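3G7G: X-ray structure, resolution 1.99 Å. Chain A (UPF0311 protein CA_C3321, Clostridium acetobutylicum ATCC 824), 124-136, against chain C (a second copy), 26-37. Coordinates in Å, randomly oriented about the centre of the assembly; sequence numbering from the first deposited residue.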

# COMPACT_ATOMS: atom_id res chain seq x y z
N PHE A 124 6.98 -0.47 -11.55
CA PHE A 124 7.61 -1.57 -12.24
C PHE A 124 8.59 -2.37 -11.40
O PHE A 124 9.25 -1.83 -10.53
CB PHE A 124 8.34 -1.09 -13.48
CG PHE A 124 7.47 -0.34 -14.45
CD1 PHE A 124 6.58 -0.99 -15.25
CD2 PHE A 124 7.53 1.03 -14.51
CE1 PHE A 124 5.78 -0.26 -16.14
CE2 PHE A 124 6.76 1.73 -15.39
CZ PHE A 124 5.89 1.10 -16.19
N GLU A 125 8.68 -3.66 -11.72
CA GLU A 125 9.68 -4.55 -11.14
C GLU A 125 10.38 -5.24 -12.30
O GLU A 125 9.73 -5.79 -13.14
CB GLU A 125 9.01 -5.52 -10.19
CG GLU A 125 9.93 -6.47 -9.56
CD GLU A 125 9.24 -7.41 -8.68
OE1 GLU A 125 8.90 -8.50 -9.14
OE2 GLU A 125 9.03 -7.05 -7.52
N THR A 126 11.71 -5.13 -12.38
CA THR A 126 12.50 -5.62 -13.50
C THR A 126 13.68 -6.46 -12.95
O THR A 126 13.98 -6.37 -11.77
CB THR A 126 13.03 -4.47 -14.34
OG1 THR A 126 13.86 -3.64 -13.53
CG2 THR A 126 11.89 -3.62 -14.87
N TYR A 127 14.31 -7.27 -13.80
CA TYR A 127 15.28 -8.31 -13.34
C TYR A 127 16.56 -8.31 -14.15
O TYR A 127 17.26 -9.34 -14.28
CB TYR A 127 14.62 -9.71 -13.37
CG TYR A 127 13.19 -9.62 -12.94
CD1 TYR A 127 12.85 -9.72 -11.60
CD2 TYR A 127 12.18 -9.35 -13.86
CE1 TYR A 127 11.54 -9.58 -11.19
CE2 TYR A 127 10.86 -9.24 -13.45
CZ TYR A 127 10.55 -9.33 -12.10
OH TYR A 127 9.23 -9.22 -11.66
N SER A 128 16.91 -7.13 -14.63
CA SER A 128 18.06 -6.99 -15.49
C SER A 128 18.50 -5.56 -15.43
O SER A 128 17.63 -4.69 -15.40
CB SER A 128 17.63 -7.40 -16.90
OG SER A 128 18.33 -6.71 -17.88
N PRO A 129 19.83 -5.28 -15.36
CA PRO A 129 20.36 -3.90 -15.44
C PRO A 129 19.87 -3.02 -16.60
O PRO A 129 19.84 -1.81 -16.46
CB PRO A 129 21.87 -4.14 -15.60
CG PRO A 129 22.10 -5.34 -14.78
CD PRO A 129 20.93 -6.23 -15.12
N LYS A 130 19.48 -3.61 -17.71
CA LYS A 130 19.03 -2.83 -18.85
C LYS A 130 17.73 -2.12 -18.50
O LYS A 130 17.49 -1.03 -18.99
CB LYS A 130 18.83 -3.72 -20.06
CG LYS A 130 18.60 -3.01 -21.34
CD LYS A 130 18.25 -3.97 -22.43
CE LYS A 130 18.07 -3.21 -23.77
NZ LYS A 130 17.49 -4.13 -24.81
N TYR A 131 16.92 -2.72 -17.64
CA TYR A 131 15.61 -2.14 -17.27
C TYR A 131 15.49 -1.67 -15.81
O TYR A 131 14.37 -1.34 -15.37
CB TYR A 131 14.49 -3.15 -17.58
CG TYR A 131 14.54 -3.56 -19.03
CD1 TYR A 131 14.06 -2.71 -20.03
CD2 TYR A 131 15.12 -4.77 -19.41
CE1 TYR A 131 14.14 -3.07 -21.35
CE2 TYR A 131 15.22 -5.11 -20.72
CZ TYR A 131 14.73 -4.26 -21.68
OH TYR A 131 14.81 -4.63 -22.98
N LYS A 132 16.61 -1.55 -15.08
CA LYS A 132 16.50 -1.14 -13.68
C LYS A 132 16.04 0.34 -13.51
O LYS A 132 15.47 0.72 -12.45
CB LYS A 132 17.77 -1.47 -12.89
CG LYS A 132 17.89 -2.97 -12.57
CD LYS A 132 16.87 -3.46 -11.50
CE LYS A 132 16.92 -4.96 -11.35
NZ LYS A 132 16.17 -5.55 -10.16
N TRP A 133 16.24 1.15 -14.56
CA TRP A 133 15.78 2.52 -14.60
C TRP A 133 14.26 2.63 -14.41
O TRP A 133 13.78 3.65 -13.92
CB TRP A 133 16.18 3.20 -15.91
CG TRP A 133 15.54 2.63 -17.16
CD1 TRP A 133 16.02 1.61 -17.95
CD2 TRP A 133 14.33 3.08 -17.77
NE1 TRP A 133 15.14 1.38 -19.00
CE2 TRP A 133 14.11 2.27 -18.92
CE3 TRP A 133 13.38 4.07 -17.45
CZ2 TRP A 133 12.99 2.43 -19.75
CZ3 TRP A 133 12.27 4.23 -18.28
CH2 TRP A 133 12.09 3.42 -19.41
N MET A 134 13.53 1.57 -14.74
CA MET A 134 12.09 1.55 -14.61
C MET A 134 11.70 1.50 -13.14
O MET A 134 10.58 1.85 -12.77
CB MET A 134 11.46 0.38 -15.38
CG MET A 134 11.71 0.40 -16.89
SD MET A 134 10.83 -0.87 -17.84
CE MET A 134 9.25 -0.08 -17.83
N MET A 135 12.62 1.03 -12.30
CA MET A 135 12.41 1.04 -10.86
C MET A 135 12.89 2.35 -10.20
O MET A 135 12.69 2.58 -9.01
CB MET A 135 13.03 -0.21 -10.21
CG MET A 135 12.58 -1.58 -10.81
SD MET A 135 13.28 -3.03 -9.96
CE MET A 135 12.46 -2.88 -8.40
N ASN A 136 13.49 3.25 -10.98
CA ASN A 136 14.10 4.42 -10.37
C ASN A 136 13.66 5.73 -10.99
O ASN A 136 14.34 6.75 -10.89
CB ASN A 136 15.63 4.25 -10.39
CG ASN A 136 16.08 3.18 -9.43
OD1 ASN A 136 16.08 3.37 -8.22
ND2 ASN A 136 16.43 2.04 -9.96
N LEU C 26 5.81 -17.94 -13.91
CA LEU C 26 7.09 -17.30 -13.61
C LEU C 26 7.30 -16.04 -14.46
O LEU C 26 7.31 -16.11 -15.68
CB LEU C 26 8.26 -18.27 -13.79
CG LEU C 26 9.65 -17.76 -13.30
CD1 LEU C 26 9.61 -17.23 -11.87
CD2 LEU C 26 10.73 -18.89 -13.39
N ILE C 27 7.47 -14.91 -13.79
CA ILE C 27 7.66 -13.63 -14.45
C ILE C 27 9.16 -13.39 -14.63
O ILE C 27 9.64 -13.28 -15.75
CB ILE C 27 7.01 -12.48 -13.65
CG1 ILE C 27 5.51 -12.80 -13.36
CG2 ILE C 27 7.20 -11.12 -14.38
CD1 ILE C 27 4.73 -13.21 -14.62
N GLY C 28 9.92 -13.35 -13.53
CA GLY C 28 11.34 -13.14 -13.63
C GLY C 28 12.02 -13.30 -12.32
O GLY C 28 11.35 -13.37 -11.30
N GLN C 29 13.36 -13.34 -12.33
CA GLN C 29 14.12 -13.43 -11.08
C GLN C 29 15.48 -12.74 -11.24
O GLN C 29 16.04 -12.72 -12.33
CB GLN C 29 14.36 -14.91 -10.72
CG GLN C 29 15.32 -15.19 -9.59
CD GLN C 29 15.48 -16.69 -9.27
OE1 GLN C 29 14.53 -17.46 -9.43
NE2 GLN C 29 16.69 -17.10 -8.85
N ASP C 30 15.99 -12.20 -10.14
CA ASP C 30 17.38 -11.78 -10.04
C ASP C 30 17.78 -11.86 -8.59
O ASP C 30 16.98 -12.23 -7.74
CB ASP C 30 17.66 -10.39 -10.70
CG ASP C 30 17.19 -9.19 -9.87
OD1 ASP C 30 16.76 -9.33 -8.70
OD2 ASP C 30 17.25 -8.06 -10.41
N ASP C 31 19.04 -11.55 -8.30
CA ASP C 31 19.56 -11.72 -6.95
C ASP C 31 19.40 -10.48 -6.02
O ASP C 31 19.94 -10.51 -4.92
CB ASP C 31 21.04 -12.18 -7.01
CG ASP C 31 21.23 -13.70 -7.15
OD1 ASP C 31 20.26 -14.50 -7.08
OD2 ASP C 31 22.41 -14.11 -7.29
N ILE C 32 18.67 -9.42 -6.41
CA ILE C 32 18.26 -8.39 -5.39
C ILE C 32 16.77 -8.37 -5.13
O ILE C 32 16.37 -8.28 -3.98
CB ILE C 32 18.53 -6.86 -5.71
CG1 ILE C 32 19.17 -6.65 -7.05
CG2 ILE C 32 19.20 -6.10 -4.52
CD1 ILE C 32 18.16 -6.49 -8.07
N VAL C 33 15.95 -8.37 -6.18
CA VAL C 33 14.47 -8.31 -5.98
C VAL C 33 13.93 -9.68 -5.66
O VAL C 33 13.00 -9.81 -4.87
CB VAL C 33 13.70 -7.68 -7.16
CG1 VAL C 33 14.28 -6.31 -7.54
CG2 VAL C 33 13.69 -8.54 -8.33
N GLY C 34 14.53 -10.72 -6.25
CA GLY C 34 14.09 -12.08 -6.00
C GLY C 34 13.29 -12.60 -7.16
O GLY C 34 13.45 -12.10 -8.29
N ARG C 35 12.47 -13.62 -6.88
CA ARG C 35 11.71 -14.34 -7.89
C ARG C 35 10.21 -14.04 -7.84
O ARG C 35 9.52 -14.45 -6.90
CB ARG C 35 11.89 -15.86 -7.73
CG ARG C 35 10.97 -16.67 -8.68
CD ARG C 35 11.37 -18.12 -8.88
NE ARG C 35 11.80 -18.75 -7.64
CZ ARG C 35 11.03 -19.44 -6.81
NH1 ARG C 35 9.73 -19.63 -7.06
NH2 ARG C 35 11.57 -19.98 -5.70
N ARG C 36 9.73 -13.36 -8.87
CA ARG C 36 8.32 -13.01 -9.03
C ARG C 36 7.54 -14.04 -9.84
O ARG C 36 7.87 -14.35 -10.99
CB ARG C 36 8.22 -11.63 -9.74
CG ARG C 36 6.76 -11.09 -10.05
CD ARG C 36 5.90 -10.78 -8.83
NE ARG C 36 6.53 -9.72 -8.02
CZ ARG C 36 6.03 -9.22 -6.89
NH1 ARG C 36 4.91 -9.69 -6.39
NH2 ARG C 36 6.67 -8.27 -6.24
N GLN C 37 6.43 -14.50 -9.27
CA GLN C 37 5.50 -15.35 -9.98
C GLN C 37 4.03 -15.06 -9.61
O GLN C 37 3.72 -14.61 -8.51
CB GLN C 37 5.83 -16.82 -9.70
CG GLN C 37 5.63 -17.18 -8.27
CD GLN C 37 6.45 -18.40 -7.80
OE1 GLN C 37 7.02 -19.15 -8.60
NE2 GLN C 37 6.48 -18.60 -6.46

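This is a side-chain-mediated contact between two copies of one protein, in which the ring of Tyr127(A) lies on a β-hairpin of chain C and two salt bridges tie down the surrounding polar groups.

The hairpin is defined by its own backbone bonds: Arg36(C) N donates to Gly28(C) O at 2.9 Å, Ile27(C) N to Arg36(C) O at 2.9 Å, and Asp30(C) N to Gly34(C) O at 3.1 Å. Its turn is braced by a side chain, since Asp30(C) OD1 accepts from Val33(C) N at 2.8 Å and from Ile32(C) N at 3.0 Å. Gly34(C), with phi/psi of 104/-158°, adopts a backbone conformation in which a CB would be jammed against the preceding carbonyl oxygen. No backbone-to-backbone hydrogen bond joins the two stretches; their nearest CA atoms, those of Tyr127(A) and Asp30(C), are 5.2 Å apart.

Tyr127(A) contributes the largest covered area, 124 Å² of the 452 Å² buried in total. Gly28(C) CA sits 3.9 Å from the centroid formed by CG, CD1, CD2, CE1, CE2 and CZ of Tyr127(A), only 10° off the ring normal, which is the geometry of a CH-π contact over the face. The absence of a side chain permits this approach: an ideal CB on Gly28(C) would lie 2.5 Å from Tyr127(A) CD2, a clash. Apolar contact continues from Tyr127(A) CD1 to Val33(C) CG2 at 3.6 Å, while Val33(C) CG1 meets Met135(A) CE at 4.0 Å.

The first salt bridge is bidentate. Arg36(C) NE donates to Glu125(A) OE1 and Arg36(C) NH2 to Glu125(A) OE2, both at 2.9 Å, with N-H...acceptor angles of 172° and 170°. These nearly linear bonds match two guanidinium N-H groups to the two carboxylate oxygens, and OE1 lies near the guanidinium plane, at its edge. Within chain A, Tyr127(A) OH also donates to Glu125(A) OE1 at 2.6 Å, so the phenol at the end of the packed ring helps position the carboxylate.

In the second bridge, Lys132(A) NZ donates to Asp30(C) OD2 at 2.7 Å. The same ammonium nitrogen donates to Thr126(A) O at 2.8 Å, linking its own chain to the partner's turn. Asp30(C) thus uses OD1 to brace its hairpin and OD2 to bind the other chain, coupling the turn's internal order to the interface.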